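Side-chain contacts in type III restriction-modification enzyme EcoP15I Mod subunit (Escherichia coli, PDB 4ZCF), which methylates the second adenine of 5'-CAGCAG-3' sites at N6 using S-adenosyl-L-methionine, and joins the Res subunit for DNA restriction: residues L103-H108 against Y510-D515; E144-L149 against K158-F163; F464-L469 against E493-A498; E562-G567 against L594-S599. All coordinates share one frame; numbering follows the deposited sequence.

Contacts 1 and 3 belong to the same mixed sheet of the methyltransferase core, with helix 102-113 on one face and helix 487-500 on the other. Their centres lie about 17 Å apart, and they meet directly where Val-105 CB packs on Val-467 CG1 at 3.8 Å. Contact 2, between two short helices, has its centre about 25 Å from that of contact 1. Contact 4 lies in the C-terminal domain, its centre about 54 Å from that of contact 2. None of the four reaches the DNA: the nearest atoms of contacts 1 and 3 are about 28 Å from it, those of contact 2 about 37 Å and those of contact 4 about 43 Å.

Contact 1 (L103-H108 against Y510-D515); sequences LEVLKH and YQLMPD
Leu-512 is met by three side chains of helix segment 103-108: Glu-104, Val-105 and His-108. Its CD1 touches the aliphatic part of Glu-104, with CG of that residue at 3.7 Å. The other methyl, CD2, goes to the imidazole of His-108, approaching CD2 of the ring obliquely at 3.7 Å. Between the two, Leu-512 CG rests on Val-105 CG2 at 3.9 Å. The leucine CB already points at the helix, and CG, anti to the carbonyl carbon (chi1 -72°), carries both methyls there. This is helix-on-sheet packing of the Rossmann-like methyltransferase fold: helix segment 103-108 runs nearly square to strand segment 510-514, their axes 9.8 Å apart at closest approach and at 99°. With Leu-512 cut back to an alanine, the touch on Val-105 CG2 and the His-108 ring would probably be lost, opening a gap between helix and strand. Further out, polar bonds position the helix side chains. Glu-104 OE2 is hydrogen-bonded to Thr-76 OG1 and to the backbone N of Lys-75, while His-108 NE2 is hydrogen-bonded to the same threonine hydroxyl. Thr-76 opens strand 76-80, which lies next to strand 508-514 in the sheet, and it also touches Leu-512.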
# COMPACT_ATOMS: atom_id res chain seq x y z
N LEU A 103 3.75 6.29 -19.31
CA LEU A 103 3.43 7.44 -18.44
C LEU A 103 2.40 8.34 -19.08
O LEU A 103 1.42 8.74 -18.42
CB LEU A 103 4.70 8.24 -18.07
CG LEU A 103 4.52 9.40 -17.06
CD1 LEU A 103 3.76 8.95 -15.81
CD2 LEU A 103 5.84 10.04 -16.70
N GLU A 104 2.60 8.64 -20.38
CA GLU A 104 1.69 9.45 -21.19
C GLU A 104 0.34 8.73 -21.35
O GLU A 104 -0.72 9.35 -21.14
CB GLU A 104 2.35 9.76 -22.55
CG GLU A 104 1.62 10.81 -23.36
CD GLU A 104 1.68 12.26 -22.91
OE1 GLU A 104 2.45 12.57 -21.97
OE2 GLU A 104 0.98 13.09 -23.53
N VAL A 105 0.39 7.41 -21.65
CA VAL A 105 -0.81 6.57 -21.78
C VAL A 105 -1.63 6.50 -20.47
O VAL A 105 -2.85 6.61 -20.53
CB VAL A 105 -0.52 5.19 -22.39
CG1 VAL A 105 -1.74 4.29 -22.33
CG2 VAL A 105 -0.00 5.31 -23.82
N LEU A 106 -0.98 6.37 -19.31
CA LEU A 106 -1.65 6.32 -17.99
C LEU A 106 -2.30 7.65 -17.66
O LEU A 106 -3.42 7.65 -17.16
CB LEU A 106 -0.66 5.92 -16.87
CG LEU A 106 -0.15 4.50 -16.83
CD1 LEU A 106 1.01 4.38 -15.87
CD2 LEU A 106 -1.25 3.54 -16.47
N LYS A 107 -1.65 8.79 -18.00
CA LYS A 107 -2.22 10.14 -17.82
C LYS A 107 -3.53 10.32 -18.59
O LYS A 107 -4.44 10.99 -18.07
CB LYS A 107 -1.22 11.23 -18.20
CG LYS A 107 -0.10 11.41 -17.19
CD LYS A 107 0.89 12.43 -17.71
CE LYS A 107 2.01 12.68 -16.74
NZ LYS A 107 2.98 13.65 -17.31
N HIS A 108 -3.67 9.72 -19.80
CA HIS A 108 -4.92 9.80 -20.58
C HIS A 108 -6.06 8.94 -19.95
O HIS A 108 -7.25 9.16 -20.22
CB HIS A 108 -4.71 9.34 -22.04
CG HIS A 108 -4.01 10.33 -22.93
ND1 HIS A 108 -4.69 11.36 -23.53
CD2 HIS A 108 -2.72 10.36 -23.35
CE1 HIS A 108 -3.79 12.01 -24.24
NE2 HIS A 108 -2.59 11.45 -24.15
N TYR A 510 -5.09 0.90 -29.73
CA TYR A 510 -5.09 2.35 -29.55
C TYR A 510 -3.66 2.78 -29.55
O TYR A 510 -2.79 1.98 -29.21
CB TYR A 510 -5.77 2.74 -28.24
CG TYR A 510 -7.27 2.71 -28.35
CD1 TYR A 510 -7.97 3.82 -28.80
CD2 TYR A 510 -7.99 1.55 -28.08
CE1 TYR A 510 -9.36 3.79 -28.94
CE2 TYR A 510 -9.38 1.50 -28.24
CZ TYR A 510 -10.05 2.62 -28.69
OH TYR A 510 -11.42 2.58 -28.80
N GLN A 511 -3.40 4.01 -29.99
CA GLN A 511 -2.05 4.57 -30.08
C GLN A 511 -2.01 6.07 -29.79
O GLN A 511 -2.99 6.78 -30.03
CB GLN A 511 -1.43 4.28 -31.45
CG GLN A 511 -2.27 4.75 -32.65
CD GLN A 511 -1.78 4.09 -33.90
OE1 GLN A 511 -0.73 4.42 -34.44
NE2 GLN A 511 -2.52 3.08 -34.34
N LEU A 512 -0.87 6.55 -29.29
CA LEU A 512 -0.68 7.98 -29.05
C LEU A 512 -0.47 8.70 -30.39
O LEU A 512 0.25 8.18 -31.26
CB LEU A 512 0.51 8.25 -28.11
CG LEU A 512 0.39 7.90 -26.65
CD1 LEU A 512 1.69 8.17 -25.96
CD2 LEU A 512 -0.77 8.63 -25.98
N MET A 513 -1.07 9.89 -30.53
CA MET A 513 -0.96 10.71 -31.77
C MET A 513 -0.40 12.08 -31.44
O MET A 513 -0.73 12.60 -30.37
CB MET A 513 -2.33 10.93 -32.44
CG MET A 513 -3.03 9.65 -32.84
SD MET A 513 -2.23 8.73 -34.17
CE MET A 513 -2.85 9.61 -35.59
N PRO A 514 0.37 12.71 -32.38
CA PRO A 514 0.87 14.08 -32.14
C PRO A 514 -0.31 15.04 -32.00
O PRO A 514 -1.32 14.81 -32.68
CB PRO A 514 1.71 14.39 -33.38
CG PRO A 514 1.31 13.41 -34.41
CD PRO A 514 0.85 12.19 -33.68
N ASP A 515 -0.25 16.03 -31.08
CA ASP A 515 -1.37 16.97 -30.86
C ASP A 515 -1.45 18.05 -31.95
O ASP A 515 -0.98 19.17 -31.72
CB ASP A 515 -1.33 17.58 -29.44
CG ASP A 515 -2.46 18.54 -29.06
OD1 ASP A 515 -3.37 18.77 -29.90
OD2 ASP A 515 -2.44 19.05 -27.93

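Contact 2 (E144-L149 against K158-F163); sequences EQLSEL and KRILEF
Leu-146 extends its CG anti to the backbone N (chi1 177°), and the turn at chi2 (59°) sets its CD2 methyl between Ile-160 and Leu-161 of the next helix. On the facing helix, Leu-161 has CG anti to its own carbonyl carbon (chi1 -65°), which brings that branch point to the leucine methyl. Ile-160 presents its CG2 methyl. A single methyl therefore carries the contact. Leu-146 CD2 lies 3.8 Å from Leu-161 CG, with Leu-161 CD2 slightly farther off at 4.1 Å. The same methyl is 3.9 Å from Ile-160 CG2. Leu-146 and Leu-161 run alongside in opposite senses, while Ile-160 stands roughly perpendicular to Leu-146. All three are buried. Tyr-65 of helix 63-71 touches both Leu-146 and Ile-160, and Ala-157 touches Leu-146. Beside this core, among exposed side chains, Glu-144 OE2 and Lys-158 NZ remain 4.9 Å apart, too far for a salt bridge, though their opposite charges may still attract weakly. Three residues after Leu-146, Leu-149 packs on Phe-176 of the Res chain. The arrangement is that of two consecutive short helices, 143-150 and 154-164, joined by a brief linker and folded against each other through a small apolar core, with helix 63-71 as a third wall.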
# COMPACT_ATOMS: atom_id res chain seq x y z
N GLU A 144 17.65 26.47 -16.63
CA GLU A 144 16.85 27.65 -16.30
C GLU A 144 15.39 27.22 -16.20
O GLU A 144 14.75 27.46 -15.17
CB GLU A 144 17.04 28.79 -17.35
CG GLU A 144 18.34 28.78 -18.15
CD GLU A 144 19.67 28.94 -17.42
OE1 GLU A 144 19.73 29.73 -16.45
OE2 GLU A 144 20.66 28.30 -17.84
N GLN A 145 14.90 26.53 -17.25
CA GLN A 145 13.55 25.98 -17.41
C GLN A 145 13.15 25.02 -16.27
O GLN A 145 12.08 25.20 -15.68
CB GLN A 145 13.42 25.26 -18.77
CG GLN A 145 13.05 26.17 -19.94
CD GLN A 145 11.57 26.19 -20.23
OE1 GLN A 145 10.92 25.16 -20.43
NE2 GLN A 145 11.00 27.39 -20.31
N LEU A 146 14.00 24.03 -15.96
CA LEU A 146 13.75 23.04 -14.90
C LEU A 146 13.66 23.65 -13.48
O LEU A 146 12.73 23.33 -12.73
CB LEU A 146 14.75 21.86 -14.97
CG LEU A 146 14.67 20.76 -13.89
CD1 LEU A 146 13.31 20.09 -13.86
CD2 LEU A 146 15.76 19.73 -14.08
N SER A 147 14.61 24.56 -13.15
CA SER A 147 14.71 25.30 -11.88
C SER A 147 13.42 26.05 -11.54
O SER A 147 13.01 26.06 -10.38
CB SER A 147 15.88 26.29 -11.96
OG SER A 147 16.09 26.99 -10.75
N GLU A 148 12.78 26.65 -12.57
CA GLU A 148 11.52 27.38 -12.45
C GLU A 148 10.33 26.45 -12.17
O GLU A 148 9.67 26.61 -11.14
CB GLU A 148 11.27 28.21 -13.71
N LEU A 149 10.07 25.45 -13.06
CA LEU A 149 8.97 24.48 -12.95
C LEU A 149 9.05 23.59 -11.68
O LEU A 149 8.05 23.47 -10.97
CB LEU A 149 8.89 23.58 -14.21
CG LEU A 149 8.80 24.25 -15.58
CD1 LEU A 149 9.19 23.28 -16.66
CD2 LEU A 149 7.42 24.78 -15.85
N LYS A 158 20.81 21.85 -12.85
CA LYS A 158 22.01 21.59 -13.65
C LYS A 158 22.46 20.14 -13.39
O LYS A 158 22.84 19.44 -14.33
CB LYS A 158 23.15 22.53 -13.22
CG LYS A 158 23.18 23.91 -13.87
CD LYS A 158 24.23 24.80 -13.19
CE LYS A 158 24.49 26.09 -13.93
NZ LYS A 158 23.32 27.01 -13.92
N ARG A 159 22.43 19.72 -12.11
CA ARG A 159 22.83 18.39 -11.63
C ARG A 159 21.90 17.29 -12.10
O ARG A 159 22.37 16.19 -12.39
CB ARG A 159 23.01 18.38 -10.11
CG ARG A 159 24.33 19.01 -9.66
CD ARG A 159 24.55 18.94 -8.16
NE ARG A 159 25.60 19.87 -7.71
CZ ARG A 159 26.90 19.60 -7.67
NH1 ARG A 159 27.35 18.41 -8.07
NH2 ARG A 159 27.77 20.51 -7.25
N ILE A 160 20.59 17.59 -12.17
CA ILE A 160 19.60 16.62 -12.64
C ILE A 160 19.84 16.42 -14.13
O ILE A 160 20.26 15.33 -14.52
CB ILE A 160 18.12 17.02 -12.32
CG1 ILE A 160 17.83 16.98 -10.81
CG2 ILE A 160 17.11 16.15 -13.11
CD1 ILE A 160 16.60 17.83 -10.35
N LEU A 161 19.67 17.50 -14.95
CA LEU A 161 19.85 17.46 -16.40
C LEU A 161 21.16 16.84 -16.87
O LEU A 161 21.18 16.21 -17.92
CB LEU A 161 19.60 18.82 -17.07
CG LEU A 161 18.16 19.34 -16.98
CD1 LEU A 161 18.09 20.73 -17.51
CD2 LEU A 161 17.17 18.44 -17.71
N GLU A 162 22.22 16.93 -16.04
CA GLU A 162 23.50 16.27 -16.31
C GLU A 162 23.31 14.73 -16.42
O GLU A 162 24.06 14.10 -17.16
CB GLU A 162 24.50 16.60 -15.21
N PHE A 163 22.30 14.15 -15.73
CA PHE A 163 22.00 12.71 -15.76
C PHE A 163 20.80 12.33 -16.64
O PHE A 163 20.82 11.25 -17.24
CB PHE A 163 21.88 12.09 -14.33
CG PHE A 163 20.49 11.92 -13.75
CD1 PHE A 163 19.67 10.87 -14.14
CD2 PHE A 163 20.01 12.79 -12.77
CE1 PHE A 163 18.39 10.72 -13.62
CE2 PHE A 163 18.73 12.64 -12.24
CZ PHE A 163 17.93 11.60 -12.66

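Contact 3 (F464-L469 against E493-A498); sequences FITVQL and ERLIRA
Where helix 487-500 lies on one face of the Rossmann-like sheet, strand 461-468 turns Phe-464 and Thr-466 toward Leu-495. The CD2 methyl of this leucine makes the close contacts from the helix side. It meets the far end of the phenyl ring obliquely, 4.1 Å from Phe-464 CZ, with CE1 also at 4.1 Å. Thr-466 is more distant, with OG1 4.4 Å from the same methyl. Phe-464 holds CG between its backbone N and carbonyl carbon (chi1 76°), which sends the ring out toward the helix. Strand 461-468, helix 487-500 and strand 508-514 form a beta-alpha-beta crossover that skips over strand 96-99, and Leu-495 accordingly also touches Leu-97 of the skipped strand. Ile-465 faces the other side of the sheet and packs on Met-109 of helix 102-113. The phenyl ring is further enclosed by a stack with His-95 and an edge-to-face contact with Phe-452. On the far flank of the helix, Arg-497 forms a salt bridge with Glu-493 one turn earlier. Its NH2 donates to Glu-493 OE2 at 2.9 Å, from the anti side and 18° out of the carboxylate plane, while NE adds a weak bond to that oxygen. Arg-497 NH1 is hydrogen-bonded to Leu-406 O.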
# COMPACT_ATOMS: atom_id res chain seq x y z
N PHE A 464 -8.26 -7.17 -20.10
CA PHE A 464 -6.88 -6.74 -20.00
C PHE A 464 -6.68 -5.39 -20.67
O PHE A 464 -7.31 -5.08 -21.68
CB PHE A 464 -5.90 -7.82 -20.56
CG PHE A 464 -5.78 -7.98 -22.06
CD1 PHE A 464 -5.15 -7.00 -22.84
CD2 PHE A 464 -6.17 -9.15 -22.69
CE1 PHE A 464 -5.00 -7.15 -24.22
CE2 PHE A 464 -6.02 -9.31 -24.08
CZ PHE A 464 -5.43 -8.32 -24.83
N ILE A 465 -5.76 -4.60 -20.11
CA ILE A 465 -5.29 -3.35 -20.69
C ILE A 465 -3.79 -3.48 -20.56
O ILE A 465 -3.31 -3.71 -19.45
CB ILE A 465 -5.83 -2.05 -19.99
CG1 ILE A 465 -7.35 -2.00 -19.92
CG2 ILE A 465 -5.27 -0.80 -20.67
CD1 ILE A 465 -7.89 -0.96 -18.90
N THR A 466 -3.06 -3.46 -21.69
CA THR A 466 -1.58 -3.51 -21.72
C THR A 466 -0.99 -2.39 -22.56
O THR A 466 -1.52 -2.07 -23.62
CB THR A 466 -0.95 -4.91 -22.01
OG1 THR A 466 -1.14 -5.28 -23.38
CG2 THR A 466 -1.43 -6.01 -21.04
N VAL A 467 0.10 -1.81 -22.08
CA VAL A 467 0.81 -0.71 -22.72
C VAL A 467 2.22 -1.12 -23.14
O VAL A 467 2.92 -1.79 -22.39
CB VAL A 467 0.78 0.59 -21.87
CG1 VAL A 467 1.17 1.80 -22.72
CG2 VAL A 467 -0.60 0.80 -21.23
N GLN A 468 2.62 -0.73 -24.35
CA GLN A 468 3.91 -1.04 -24.91
C GLN A 468 4.44 0.11 -25.77
O GLN A 468 3.76 0.57 -26.69
CB GLN A 468 3.83 -2.37 -25.70
CG GLN A 468 5.16 -2.90 -26.27
CD GLN A 468 6.28 -2.90 -25.28
OE1 GLN A 468 6.29 -3.64 -24.27
NE2 GLN A 468 7.27 -2.06 -25.55
N LEU A 469 5.66 0.58 -25.46
CA LEU A 469 6.35 1.64 -26.20
C LEU A 469 6.79 1.13 -27.55
O LEU A 469 7.29 0.00 -27.65
CB LEU A 469 7.57 2.14 -25.40
CG LEU A 469 8.35 3.33 -25.97
CD1 LEU A 469 7.49 4.60 -26.05
CD2 LEU A 469 9.62 3.60 -25.18
N GLU A 493 1.38 -8.90 -32.55
CA GLU A 493 1.37 -10.22 -33.17
C GLU A 493 1.20 -11.36 -32.17
O GLU A 493 0.42 -12.28 -32.46
CB GLU A 493 2.64 -10.43 -34.04
CG GLU A 493 2.75 -11.79 -34.73
CD GLU A 493 1.75 -12.18 -35.81
OE1 GLU A 493 0.60 -11.66 -35.81
OE2 GLU A 493 2.10 -13.04 -36.65
N ARG A 494 1.89 -11.30 -31.00
CA ARG A 494 1.79 -12.35 -29.97
C ARG A 494 0.38 -12.48 -29.45
O ARG A 494 -0.05 -13.59 -29.14
CB ARG A 494 2.73 -12.09 -28.77
CG ARG A 494 2.93 -13.32 -27.91
CD ARG A 494 2.21 -13.35 -26.56
NE ARG A 494 3.25 -13.24 -25.53
CZ ARG A 494 3.39 -14.01 -24.46
NH1 ARG A 494 2.48 -14.92 -24.17
NH2 ARG A 494 4.41 -13.83 -23.65
N LEU A 495 -0.33 -11.34 -29.31
CA LEU A 495 -1.70 -11.29 -28.82
C LEU A 495 -2.65 -11.79 -29.88
O LEU A 495 -3.61 -12.47 -29.56
CB LEU A 495 -2.04 -9.86 -28.39
CG LEU A 495 -1.67 -9.41 -26.98
CD1 LEU A 495 -0.23 -9.69 -26.67
CD2 LEU A 495 -1.92 -7.92 -26.82
N ILE A 496 -2.39 -11.46 -31.16
CA ILE A 496 -3.16 -11.94 -32.32
C ILE A 496 -3.12 -13.48 -32.33
O ILE A 496 -4.18 -14.11 -32.37
CB ILE A 496 -2.67 -11.31 -33.66
CG1 ILE A 496 -3.23 -9.87 -33.82
CG2 ILE A 496 -3.04 -12.21 -34.88
CD1 ILE A 496 -2.50 -9.02 -34.84
N ARG A 497 -1.91 -14.06 -32.23
CA ARG A 497 -1.69 -15.51 -32.20
C ARG A 497 -2.32 -16.18 -30.98
O ARG A 497 -2.98 -17.21 -31.13
CB ARG A 497 -0.20 -15.84 -32.35
CG ARG A 497 0.32 -15.48 -33.73
CD ARG A 497 1.72 -16.00 -33.96
NE ARG A 497 2.37 -15.37 -35.11
CZ ARG A 497 3.45 -15.84 -35.72
NH1 ARG A 497 3.99 -16.99 -35.33
NH2 ARG A 497 3.97 -15.20 -36.74
N ALA A 498 -2.15 -15.57 -29.80
CA ALA A 498 -2.66 -16.03 -28.52
C ALA A 498 -4.18 -15.93 -28.48
O ALA A 498 -4.82 -16.66 -27.72
CB ALA A 498 -2.05 -15.19 -27.40

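Contact 4 (E562-G567 against L594-S599); sequences EDVDLG and LQKVDS
Lys-596 lays its long side chain across Val-564 and Asp-565 of the first strand of the C-terminal domain. That domain has a mixed alpha/beta build: strand 562-566 is the outermost strand of its five-stranded sheet within this chain, and helix 587-598 packs beside it. The segment axes come within 9.9 Å, at 116° to one another. The lysine leaves the helix with CG anti to its backbone N (chi1 -154°), and the extended chain, bent only at chi4, carries NZ over to the strand. Its CD lies 4.1 Å from Val-564 CG1, the methyl that faces the helix, and NZ comes closer still, 3.9 Å from the same methyl; the two side chains cross obliquely. Leu-566 adds a looser touch, with CD2 4.3 Å from Lys-596 CD. Phe-603, from a loop, packs on both Val-564 and Lys-596. Two residues before Lys-596, Leu-594 packs on Val-680 of the Res chain. The carboxylate of Asp-565 plays no direct part, since its OD2 is 6.3 Å from Lys-596 NZ; at that range the opposite charges probably attract only weakly. The ammonium group instead sits near the strand backbone, where NZ approaches Asp-565 O at 3.6 Å without making a hydrogen bond.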
# COMPACT_ATOMS: atom_id res chain seq x y z
N GLU A 562 -21.85 5.40 -31.00
CA GLU A 562 -22.85 5.19 -32.05
C GLU A 562 -23.03 6.39 -32.97
O GLU A 562 -23.00 7.54 -32.52
CB GLU A 562 -24.19 4.68 -31.50
CG GLU A 562 -24.73 5.41 -30.29
CD GLU A 562 -26.01 4.78 -29.75
OE1 GLU A 562 -25.91 3.88 -28.89
OE2 GLU A 562 -27.10 5.17 -30.22
N ASP A 563 -23.18 6.12 -34.27
CA ASP A 563 -23.40 7.15 -35.28
C ASP A 563 -24.87 7.55 -35.28
O ASP A 563 -25.75 6.69 -35.36
CB ASP A 563 -22.93 6.69 -36.67
CG ASP A 563 -21.46 6.32 -36.73
OD1 ASP A 563 -20.61 7.24 -36.87
OD2 ASP A 563 -21.15 5.11 -36.64
N VAL A 564 -25.12 8.85 -35.11
CA VAL A 564 -26.45 9.44 -35.05
C VAL A 564 -26.69 10.35 -36.27
O VAL A 564 -25.78 11.08 -36.68
CB VAL A 564 -26.65 10.15 -33.69
CG1 VAL A 564 -27.90 11.04 -33.69
CG2 VAL A 564 -26.71 9.14 -32.55
N ASP A 565 -27.90 10.26 -36.88
CA ASP A 565 -28.30 11.06 -38.04
C ASP A 565 -29.29 12.13 -37.60
O ASP A 565 -30.37 11.81 -37.12
CB ASP A 565 -28.89 10.18 -39.17
CG ASP A 565 -29.12 10.93 -40.47
OD1 ASP A 565 -28.12 11.21 -41.17
OD2 ASP A 565 -30.28 11.27 -40.76
N LEU A 566 -28.89 13.41 -37.73
CA LEU A 566 -29.74 14.56 -37.34
C LEU A 566 -30.03 15.40 -38.59
O LEU A 566 -29.25 16.28 -38.94
CB LEU A 566 -29.08 15.41 -36.23
CG LEU A 566 -28.64 14.68 -34.95
CD1 LEU A 566 -27.81 15.59 -34.08
CD2 LEU A 566 -29.83 14.14 -34.18
N GLY A 567 -31.10 15.02 -39.30
CA GLY A 567 -31.51 15.65 -40.56
C GLY A 567 -30.39 15.77 -41.57
O GLY A 567 -30.12 16.86 -42.08
N LEU A 594 -34.22 17.57 -31.44
CA LEU A 594 -35.33 17.73 -30.50
C LEU A 594 -36.42 16.67 -30.75
O LEU A 594 -37.02 16.17 -29.80
CB LEU A 594 -35.92 19.15 -30.55
CG LEU A 594 -34.93 20.34 -30.37
CD1 LEU A 594 -35.51 21.61 -30.92
CD2 LEU A 594 -34.51 20.53 -28.92
N GLN A 595 -36.61 16.28 -32.02
CA GLN A 595 -37.55 15.23 -32.43
C GLN A 595 -37.07 13.85 -31.91
O GLN A 595 -37.87 13.12 -31.34
CB GLN A 595 -37.68 15.21 -33.95
N LYS A 596 -35.76 13.53 -32.09
CA LYS A 596 -35.12 12.28 -31.65
C LYS A 596 -35.16 12.14 -30.12
O LYS A 596 -35.24 11.02 -29.63
CB LYS A 596 -33.69 12.15 -32.19
CG LYS A 596 -33.23 10.69 -32.32
CD LYS A 596 -31.94 10.55 -33.13
CE LYS A 596 -31.72 9.13 -33.60
NZ LYS A 596 -30.99 9.08 -34.90
N VAL A 597 -35.12 13.29 -29.39
CA VAL A 597 -35.23 13.31 -27.92
C VAL A 597 -36.68 12.97 -27.57
O VAL A 597 -36.92 12.09 -26.73
CB VAL A 597 -34.74 14.65 -27.27
CG1 VAL A 597 -35.03 14.69 -25.78
CG2 VAL A 597 -33.25 14.86 -27.52
N ASP A 598 -37.65 13.63 -28.26
CA ASP A 598 -39.10 13.42 -28.10
C ASP A 598 -39.56 12.00 -28.50
O ASP A 598 -40.21 11.33 -27.69
CB ASP A 598 -39.89 14.48 -28.92
CG ASP A 598 -40.04 15.87 -28.32
OD1 ASP A 598 -39.84 16.02 -27.09
OD2 ASP A 598 -40.41 16.79 -29.06
N SER A 599 -39.25 11.56 -29.75
CA SER A 599 -39.67 10.28 -30.32
C SER A 599 -38.89 9.06 -29.84
O SER A 599 -39.48 8.20 -29.18
CB SER A 599 -39.65 10.35 -31.85
OG SER A 599 -40.64 11.22 -32.37